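Local coordinates for protein TRAP dicarboxylate transporter, DctP subunit (Sulfurospirillum deleyianum, PDB 4OVS) that probably serves as the periplasmic solute-binding subunit of a TRAP transporter, capturing dicarboxylates such as succinate for delivery to the membrane components, at residues 93-98 with 171-176. Residues are numbered along the deposited sequence; the frame is centred on the assembly and turned at random.
Sequences KFTSLV and MSSHVL
The succinate site of this TRAP solute-binding protein is lined here by Lys93, whose CE rests against CG of Met171 at 3.9 Å. The two side chains cross at about a right angle, methylene against methylene, so the greasy part of the lysine packs while its charge goes elsewhere. A bend at chi2 (-74°) carries the chain over so that CE meets the selenomethionine, and chi4 (71°) turns NZ off toward a carboxylate oxygen of the bound succinate and into a salt bridge with Asp72, a second anion that would favour the charged amine. Long and unbranched, Met171 suits its buried place beside Arg169, another succinate-binding residue, and also touches Leu234.

Strand 167-170 leads through this connection into helix 174-181, and Ser172 makes the bend as the centre of an inverse gamma turn. Ser173 then takes the N-cap position: its OG, anti to the backbone N (chi1 168°), accepts a weak bond from Val175 N at 3.3 Å and is also bonded to Asp105. A small hydroxyl fits both tasks.

Thr95 faces this turn from the loop after strand 86-87. Its OG1 comes within 3.1 Å of Ser172 O, but the angle is too poor for a hydrogen bond; the hydroxyl donates instead to Ser92 O. A water bridges the segments, donating to Thr95 OG1 at 2.7 Å and accepting from His174 N at 3.2 Å. A hydroxyl that gives one bond and takes another suits this buried place, while Gln102 OE1 takes a bond from Val175 N.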
loop_
_atom_site.group_PDB
_atom_site.type_symbol
_atom_site.label_atom_id
_atom_site.label_comp_id
_atom_site.label_asym_id
_atom_site.label_seq_id
_atom_site.Cartn_x
_atom_site.Cartn_y
_atom_site.Cartn_z
ATOM N N LYS A 93 -2.286 -6.188 3.883
ATOM C CA LYS A 93 -2.201 -7.524 3.361
ATOM C C LYS A 93 -1.611 -8.488 4.409
ATOM O O LYS A 93 -1.782 -9.682 4.301
ATOM C CB LYS A 93 -1.363 -7.534 2.085
ATOM C CG LYS A 93 -1.823 -6.578 0.996
ATOM C CD LYS A 93 -3.074 -7.029 0.268
ATOM C CE LYS A 93 -3.825 -5.847 -0.368
ATOM N NZ LYS A 93 -3.159 -5.240 -1.534
ATOM N N PHE A 94 -0.949 -7.949 5.429
ATOM C CA PHE A 94 -0.366 -8.747 6.511
ATOM C C PHE A 94 -1.291 -8.944 7.711
ATOM O O PHE A 94 -0.974 -9.689 8.648
ATOM C CB PHE A 94 0.907 -8.064 7.042
ATOM C CG PHE A 94 2.075 -8.068 6.068
ATOM C CD1 PHE A 94 2.973 -9.128 6.036
ATOM C CD2 PHE A 94 2.279 -7.005 5.203
ATOM C CE1 PHE A 94 4.038 -9.136 5.176
ATOM C CE2 PHE A 94 3.361 -7.005 4.320
ATOM C CZ PHE A 94 4.231 -8.060 4.303
ATOM N N THR A 95 -2.423 -8.263 7.716
ATOM C CA THR A 95 -3.178 -8.146 8.960
ATOM C C THR A 95 -3.853 -9.433 9.442
ATOM O O THR A 95 -4.228 -9.512 10.598
ATOM C CB THR A 95 -4.179 -6.960 8.920
ATOM O OG1 THR A 95 -5.218 -7.193 7.951
ATOM C CG2 THR A 95 -3.422 -5.640 8.596
ATOM N N SER A 96 -3.985 -10.443 8.588
ATOM C CA SER A 96 -4.468 -11.726 9.076
ATOM C C SER A 96 -3.357 -12.537 9.775
ATOM O O SER A 96 -3.647 -13.240 10.712
ATOM C CB SER A 96 -5.128 -12.554 7.972
ATOM O OG SER A 96 -4.203 -12.968 6.980
ATOM N N LEU A 97 -2.108 -12.437 9.312
ATOM C CA LEU A 97 -0.949 -13.091 9.926
ATOM C C LEU A 97 -0.472 -12.333 11.146
ATOM O O LEU A 97 -0.063 -12.929 12.150
ATOM C CB LEU A 97 0.216 -13.124 8.923
ATOM C CG LEU A 97 -0.197 -13.773 7.610
ATOM C CD1 LEU A 97 0.931 -13.770 6.595
ATOM C CD2 LEU A 97 -0.694 -15.175 7.859
ATOM N N VAL A 98 -0.465 -11.005 11.021
ATOM C CA VAL A 98 -0.011 -10.118 12.095
ATOM C C VAL A 98 -1.002 -8.998 12.337
ATOM O O VAL A 98 -0.868 -7.901 11.762
ATOM C CB VAL A 98 1.333 -9.466 11.781
ATOM C CG1 VAL A 98 1.734 -8.520 12.913
ATOM C CG2 VAL A 98 2.411 -10.524 11.552
HETATM N N MSE A 171 -9.147 -3.033 1.005
HETATM C CA MSE A 171 -8.233 -4.139 1.241
HETATM C C MSE A 171 -8.687 -4.896 2.493
HETATM O O MSE A 171 -9.526 -4.390 3.270
HETATM C CB MSE A 171 -6.832 -3.604 1.443
HETATM C CG MSE A 171 -6.249 -2.826 0.249
HETATM SE SE MSE A 171 -4.541 -1.902 0.779
HETATM C CE MSE A 171 -5.277 -0.545 1.977
ATOM N N SER A 172 -8.124 -6.088 2.703
ATOM C CA SER A 172 -8.647 -6.996 3.720
ATOM C C SER A 172 -8.118 -6.666 5.086
ATOM O O SER A 172 -7.124 -7.224 5.519
ATOM C CB SER A 172 -8.267 -8.441 3.430
ATOM O OG SER A 172 -8.929 -9.300 4.357
ATOM N N SER A 173 -8.810 -5.780 5.779
ATOM C CA SER A 173 -8.344 -5.286 7.047
ATOM C C SER A 173 -9.511 -4.887 7.909
ATOM O O SER A 173 -10.346 -4.092 7.485
ATOM C CB SER A 173 -7.486 -4.049 6.816
ATOM O OG SER A 173 -7.252 -3.379 8.049
ATOM N N HIS A 174 -9.568 -5.407 9.131
ATOM C CA HIS A 174 -10.673 -5.074 10.027
ATOM C C HIS A 174 -10.691 -3.592 10.355
ATOM O O HIS A 174 -11.751 -3.019 10.553
ATOM C CB HIS A 174 -10.644 -5.919 11.301
ATOM C CG HIS A 174 -10.769 -7.384 11.034
ATOM N ND1 HIS A 174 -9.932 -8.320 11.602
ATOM C CD2 HIS A 174 -11.632 -8.075 10.252
ATOM C CE1 HIS A 174 -10.277 -9.526 11.189
ATOM N NE2 HIS A 174 -11.303 -9.405 10.365
ATOM N N VAL A 175 -9.539 -2.939 10.338
ATOM C CA VAL A 175 -9.531 -1.510 10.644
ATOM C C VAL A 175 -10.246 -0.712 9.553
ATOM O O VAL A 175 -11.062 0.174 9.836
ATOM C CB VAL A 175 -8.114 -0.972 10.839
ATOM C CG1 VAL A 175 -8.055 0.518 10.476
ATOM C CG2 VAL A 175 -7.626 -1.250 12.284
ATOM N N LEU A 176 -9.942 -1.020 8.297
ATOM C CA LEU A 176 -10.633 -0.362 7.177
ATOM C C LEU A 176 -12.121 -0.646 7.127
ATOM O O LEU A 176 -12.885 0.221 6.719
ATOM C CB LEU A 176 -10.026 -0.771 5.860
ATOM C CG LEU A 176 -8.536 -0.495 5.745
ATOM C CD1 LEU A 176 -8.064 -1.005 4.413
ATOM C CD2 LEU A 176 -8.176 0.980 5.926
HETATM O O HOH W 1 -7.365 -7.715 9.559
#